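Local coordinates for xanthomonas outer protein D (Xanthomonas euvesicatoria, PDB 2OIX) that probably acts as a cysteine protease that removes SUMO from conjugated proteins, a type III secreted virulence effector seen here as its inactivated catalytic fragment, at residues 138-150 / 163-177. The protein carries 1 engineered substitution. Sequence-based numbering, arbitrary orientation.
Sequences DHVLTGIEVLAHR and DLTDIEPDRGLIRDR
Asp138 faces Arg171 and Ile174 where segment 163-177, having run across helix 138-150, turns into a second helix whose axis crosses the first at 74°. Its OD2 lies 2.8 Å from Arg171 NH1 in a salt bridge whose hydrogen bonds are weak, the shorter one bent to 116°, while Asp138 CA packs on Ile174 CD1. Leu164 splits its branches, CD1 resting on the CA of Gly143 (3.6 Å) and CD2 against Val146 CG1 (3.6 Å) and Leu147 CD2. Ile167 holds CG1 between its backbone N and carbonyl carbon (chi1 69°), and CD1 comes 3.6 Å from His139 O. Pro169 then sets CG over the His139 ring, 3.3 Å from its centroid, a CH-pi contact. Arg150 NH1 donates to Asp163 O (2.8 Å) in a nearly straight bond with the oxygen near the guanidinium plane; Gly161 O is a second acceptor. Glu145 OE2 and Arg177 NH1 pair by charge alone at 3.2 Å, and Tyr13 of helix 7-20 bonds to both side chains. Apolar packing, with polar links at Asp138 and Arg150 and a charge pair at Glu145, is consistent with 163-177 of this Ulp1-family catalytic domain being held to the helix at several separate points.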
loop_
_atom_site.group_PDB
_atom_site.type_symbol
_atom_site.label_atom_id
_atom_site.label_comp_id
_atom_site.label_asym_id
_atom_site.label_seq_id
_atom_site.Cartn_x
_atom_site.Cartn_y
_atom_site.Cartn_z
ATOM N N ASP A 138 10.786 -3.151 3.116
ATOM C CA ASP A 138 11.325 -3.319 1.782
ATOM C C ASP A 138 10.287 -4.000 0.864
ATOM O O ASP A 138 10.112 -3.606 -0.300
ATOM C CB ASP A 138 12.614 -4.151 1.843
ATOM C CG ASP A 138 13.699 -3.556 2.803
ATOM O OD1 ASP A 138 14.890 -3.412 2.394
ATOM O OD2 ASP A 138 13.418 -3.321 3.997
ATOM N N HIS A 139 9.633 -5.031 1.386
ATOM C CA HIS A 139 8.666 -5.812 0.611
ATOM C C HIS A 139 7.441 -4.947 0.209
ATOM O O HIS A 139 6.976 -5.003 -0.943
ATOM C CB HIS A 139 8.248 -7.074 1.375
ATOM C CG HIS A 139 9.238 -8.194 1.292
ATOM N ND1 HIS A 139 10.299 -8.308 2.161
ATOM C CD2 HIS A 139 9.316 -9.267 0.465
ATOM C CE1 HIS A 139 10.999 -9.394 1.872
ATOM N NE2 HIS A 139 10.437 -9.987 0.836
ATOM N N VAL A 140 6.979 -4.121 1.142
ATOM C CA VAL A 140 5.936 -3.143 0.863
ATOM C C VAL A 140 6.356 -2.135 -0.221
ATOM O O VAL A 140 5.622 -2.004 -1.216
ATOM C CB VAL A 140 5.378 -2.455 2.126
ATOM C CG1 VAL A 140 4.408 -1.343 1.712
ATOM C CG2 VAL A 140 4.627 -3.475 2.979
ATOM N N LEU A 141 7.571 -1.559 -0.114
ATOM C CA LEU A 141 8.006 -0.536 -1.052
ATOM C C LEU A 141 8.110 -1.133 -2.441
ATOM O O LEU A 141 7.639 -0.553 -3.424
ATOM C CB LEU A 141 9.365 0.079 -0.628
ATOM C CG LEU A 141 9.187 0.997 0.582
ATOM C CD1 LEU A 141 10.347 1.794 0.934
ATOM C CD2 LEU A 141 7.980 1.984 0.341
ATOM N N THR A 142 8.803 -2.269 -2.522
ATOM C CA THR A 142 8.933 -3.004 -3.758
ATOM C C THR A 142 7.602 -3.377 -4.385
ATOM O O THR A 142 7.452 -3.188 -5.596
ATOM C CB THR A 142 9.800 -4.275 -3.577
ATOM O OG1 THR A 142 10.974 -3.928 -2.839
ATOM C CG2 THR A 142 10.176 -4.846 -4.955
ATOM N N GLY A 143 6.648 -3.861 -3.588
ATOM C CA GLY A 143 5.328 -4.188 -4.120
ATOM C C GLY A 143 4.620 -2.959 -4.716
ATOM O O GLY A 143 4.009 -3.034 -5.822
ATOM N N ILE A 144 4.749 -1.816 -4.038
ATOM C CA ILE A 144 4.136 -0.579 -4.526
ATOM C C ILE A 144 4.690 -0.191 -5.891
ATOM O O ILE A 144 3.910 0.090 -6.809
ATOM C CB ILE A 144 4.295 0.576 -3.500
ATOM C CG1 ILE A 144 3.397 0.316 -2.246
ATOM C CG2 ILE A 144 3.956 1.918 -4.184
ATOM C CD1 ILE A 144 3.664 1.283 -1.102
ATOM N N GLU A 145 6.011 -0.246 -5.999
ATOM C CA GLU A 145 6.808 0.152 -7.176
ATOM C C GLU A 145 6.493 -0.722 -8.417
ATOM O O GLU A 145 6.225 -0.206 -9.503
ATOM C CB GLU A 145 8.286 0.027 -6.832
ATOM C CG GLU A 145 9.241 0.281 -7.999
ATOM C CD GLU A 145 9.779 1.695 -8.020
ATOM O OE1 GLU A 145 9.511 2.428 -7.032
ATOM O OE2 GLU A 145 10.490 2.063 -9.002
ATOM N N VAL A 146 6.538 -2.039 -8.217
ATOM C CA VAL A 146 6.163 -3.050 -9.203
ATOM C C VAL A 146 4.738 -2.853 -9.671
ATOM O O VAL A 146 4.494 -2.808 -10.868
ATOM C CB VAL A 146 6.313 -4.460 -8.603
ATOM C CG1 VAL A 146 5.791 -5.517 -9.543
ATOM C CG2 VAL A 146 7.829 -4.757 -8.331
ATOM N N LEU A 147 3.809 -2.761 -8.725
ATOM C CA LEU A 147 2.401 -2.616 -9.096
ATOM C C LEU A 147 2.099 -1.246 -9.787
ATOM O O LEU A 147 1.343 -1.202 -10.783
ATOM C CB LEU A 147 1.523 -2.851 -7.870
ATOM C CG LEU A 147 1.404 -4.260 -7.258
ATOM C CD1 LEU A 147 0.291 -4.163 -6.090
ATOM C CD2 LEU A 147 0.902 -5.269 -8.312
ATOM N N ALA A 148 2.688 -0.161 -9.278
ATOM C CA ALA A 148 2.628 1.158 -9.949
ATOM C C ALA A 148 3.067 1.090 -11.407
ATOM O O ALA A 148 2.386 1.615 -12.286
ATOM C CB ALA A 148 3.434 2.230 -9.183
ATOM N N HIS A 149 4.203 0.454 -11.677
ATOM C CA HIS A 149 4.628 0.325 -13.073
ATOM C C HIS A 149 3.664 -0.511 -13.949
ATOM O O HIS A 149 3.484 -0.224 -15.151
ATOM C CB HIS A 149 6.078 -0.152 -13.148
ATOM C CG HIS A 149 7.072 0.941 -12.870
ATOM N ND1 HIS A 149 7.389 1.351 -11.594
ATOM C CD2 HIS A 149 7.811 1.715 -13.707
ATOM C CE1 HIS A 149 8.270 2.336 -11.654
ATOM N NE2 HIS A 149 8.549 2.571 -12.924
ATOM N N ARG A 150 3.022 -1.515 -13.352
ATOM C CA ARG A 150 2.022 -2.293 -14.086
ATOM C C ARG A 150 0.785 -1.449 -14.419
ATOM O O ARG A 150 0.173 -1.638 -15.465
ATOM C CB ARG A 150 1.644 -3.555 -13.300
ATOM C CG ARG A 150 2.851 -4.495 -13.154
ATOM C CD ARG A 150 2.455 -5.833 -12.521
ATOM N NE ARG A 150 3.639 -6.678 -12.306
ATOM C CZ ARG A 150 3.660 -7.787 -11.573
ATOM N NH1 ARG A 150 2.584 -8.211 -11.008
ATOM N NH2 ARG A 150 4.791 -8.503 -11.396
ATOM N N ASP A 163 -0.087 -10.193 -9.206
ATOM C CA ASP A 163 0.677 -11.231 -8.486
ATOM C C ASP A 163 2.026 -10.655 -8.137
ATOM O O ASP A 163 2.706 -10.133 -9.004
ATOM C CB ASP A 163 0.858 -12.490 -9.371
ATOM C CG ASP A 163 1.367 -13.721 -8.599
ATOM O OD1 ASP A 163 1.964 -13.595 -7.529
ATOM O OD2 ASP A 163 1.175 -14.864 -9.088
ATOM N N LEU A 164 2.432 -10.795 -6.877
ATOM C CA LEU A 164 3.745 -10.302 -6.413
ATOM C C LEU A 164 4.618 -11.411 -5.827
ATOM O O LEU A 164 5.588 -11.123 -5.109
ATOM C CB LEU A 164 3.564 -9.158 -5.380
ATOM C CG LEU A 164 2.977 -7.812 -5.880
ATOM C CD1 LEU A 164 2.879 -6.728 -4.744
ATOM C CD2 LEU A 164 3.869 -7.285 -7.031
ATOM N N THR A 165 4.280 -12.664 -6.134
ATOM C CA THR A 165 4.974 -13.853 -5.618
ATOM C C THR A 165 6.480 -13.748 -5.858
ATOM O O THR A 165 7.294 -14.049 -4.977
ATOM C CB THR A 165 4.403 -15.150 -6.261
ATOM O OG1 THR A 165 2.978 -15.190 -6.114
ATOM C CG2 THR A 165 4.966 -16.377 -5.620
ATOM N N ASP A 166 6.845 -13.243 -7.031
ATOM C CA ASP A 166 8.246 -13.246 -7.470
ATOM C C ASP A 166 9.073 -11.981 -7.199
ATOM O O ASP A 166 10.155 -11.838 -7.759
ATOM C CB ASP A 166 8.287 -13.573 -8.964
ATOM C CG ASP A 166 7.815 -14.998 -9.261
ATOM O OD1 ASP A 166 8.320 -15.947 -8.602
ATOM O OD2 ASP A 166 6.956 -15.179 -10.167
ATOM N N ILE A 167 8.577 -11.049 -6.391
ATOM C CA ILE A 167 9.356 -9.821 -6.173
ATOM C C ILE A 167 10.667 -10.090 -5.420
ATOM O O ILE A 167 10.814 -11.093 -4.726
ATOM C CB ILE A 167 8.565 -8.650 -5.515
ATOM C CG1 ILE A 167 8.218 -8.948 -4.046
ATOM C CG2 ILE A 167 7.318 -8.305 -6.347
ATOM C CD1 ILE A 167 7.791 -7.720 -3.228
ATOM N N GLU A 168 11.619 -9.185 -5.591
ATOM C CA GLU A 168 12.915 -9.317 -4.969
ATOM C C GLU A 168 13.246 -7.930 -4.438
ATOM O O GLU A 168 13.776 -7.087 -5.172
ATOM C CB GLU A 168 13.954 -9.810 -5.982
ATOM C CG GLU A 168 13.646 -11.178 -6.624
ATOM C CD GLU A 168 14.485 -11.459 -7.886
ATOM O OE1 GLU A 168 14.180 -10.884 -8.963
ATOM O OE2 GLU A 168 15.456 -12.260 -7.809
ATOM N N PRO A 169 12.885 -7.674 -3.169
ATOM C CA PRO A 169 13.219 -6.431 -2.494
ATOM C C PRO A 169 14.698 -6.397 -2.195
ATOM O O PRO A 169 15.302 -7.434 -1.939
ATOM C CB PRO A 169 12.456 -6.527 -1.168
ATOM C CG PRO A 169 11.459 -7.622 -1.364
ATOM C CD PRO A 169 12.091 -8.565 -2.308
ATOM N N ASP A 170 15.272 -5.201 -2.207
ATOM C CA ASP A 170 16.690 -5.039 -1.882
ATOM C C ASP A 170 16.893 -3.790 -1.045
ATOM O O ASP A 170 16.427 -2.715 -1.403
ATOM C CB ASP A 170 17.534 -4.974 -3.155
ATOM C CG ASP A 170 17.021 -3.936 -4.141
ATOM O OD1 ASP A 170 16.602 -4.321 -5.253
ATOM O OD2 ASP A 170 17.040 -2.732 -3.802
ATOM N N ARG A 171 17.615 -3.917 0.062
ATOM C CA ARG A 171 17.762 -2.755 0.919
ATOM C C ARG A 171 18.562 -1.688 0.170
ATOM O O ARG A 171 18.211 -0.507 0.201
ATOM C CB ARG A 171 18.372 -3.136 2.262
ATOM C CG ARG A 171 18.467 -2.000 3.261
ATOM C CD ARG A 171 17.151 -1.211 3.436
ATOM N NE ARG A 171 17.098 -0.680 4.797
ATOM C CZ ARG A 171 16.322 -1.161 5.766
ATOM N NH1 ARG A 171 15.475 -2.170 5.538
ATOM N NH2 ARG A 171 16.378 -0.607 6.963
ATOM N N GLY A 172 19.586 -2.144 -0.552
ATOM C CA GLY A 172 20.460 -1.306 -1.376
ATOM C C GLY A 172 19.839 -0.223 -2.244
ATOM O O GLY A 172 20.166 0.954 -2.090
ATOM N N LEU A 173 18.958 -0.601 -3.169
ATOM C CA LEU A 173 18.407 0.383 -4.109
ATOM C C LEU A 173 17.366 1.266 -3.414
ATOM O O LEU A 173 17.150 2.412 -3.805
ATOM C CB LEU A 173 17.825 -0.287 -5.369
ATOM C CG LEU A 173 16.841 0.533 -6.228
ATOM C CD1 LEU A 173 17.561 1.391 -7.270
ATOM C CD2 LEU A 173 15.776 -0.347 -6.896
ATOM N N ILE A 174 16.745 0.728 -2.375
ATOM C CA ILE A 174 15.877 1.535 -1.527
ATOM C C ILE A 174 16.707 2.622 -0.834
ATOM O O ILE A 174 16.349 3.793 -0.875
ATOM C CB ILE A 174 15.073 0.680 -0.512
ATOM C CG1 ILE A 174 13.906 -0.017 -1.235
ATOM C CG2 ILE A 174 14.465 1.566 0.602
ATOM C CD1 ILE A 174 13.254 -1.136 -0.452
ATOM N N ARG A 175 17.812 2.224 -0.219
ATOM C CA ARG A 175 18.766 3.161 0.371
ATOM C C ARG A 175 19.258 4.212 -0.626
ATOM O O ARG A 175 19.357 5.390 -0.289
ATOM C CB ARG A 175 19.971 2.404 0.937
ATOM C CG ARG A 175 19.694 1.735 2.259
ATOM C CD ARG A 175 20.956 1.202 2.944
ATOM N NE ARG A 175 20.535 0.438 4.114
ATOM C CZ ARG A 175 21.332 -0.038 5.065
ATOM N NH1 ARG A 175 22.650 0.164 5.024
ATOM N NH2 ARG A 175 20.790 -0.716 6.077
ATOM N N ASP A 176 19.559 3.776 -1.846
ATOM C CA ASP A 176 20.013 4.673 -2.911
ATOM C C ASP A 176 18.935 5.686 -3.285
ATOM O O ASP A 176 19.234 6.856 -3.505
ATOM C CB ASP A 176 20.405 3.871 -4.154
ATOM C CG ASP A 176 21.875 3.504 -4.179
ATOM O OD1 ASP A 176 22.528 3.507 -3.113
ATOM O OD2 ASP A 176 22.363 3.190 -5.282
ATOM N N ARG A 177 17.693 5.223 -3.383
ATOM C CA ARG A 177 16.560 6.101 -3.682
ATOM C C ARG A 177 16.240 7.037 -2.529
ATOM O O ARG A 177 15.916 8.204 -2.755
ATOM C CB ARG A 177 15.325 5.301 -4.114
ATOM C CG ARG A 177 15.225 5.192 -5.628
ATOM C CD ARG A 177 14.544 3.927 -6.040
ATOM N NE ARG A 177 14.561 3.770 -7.492
ATOM C CZ ARG A 177 13.974 2.762 -8.142
ATOM N NH1 ARG A 177 13.310 1.799 -7.467
ATOM N NH2 ARG A 177 14.057 2.711 -9.472
#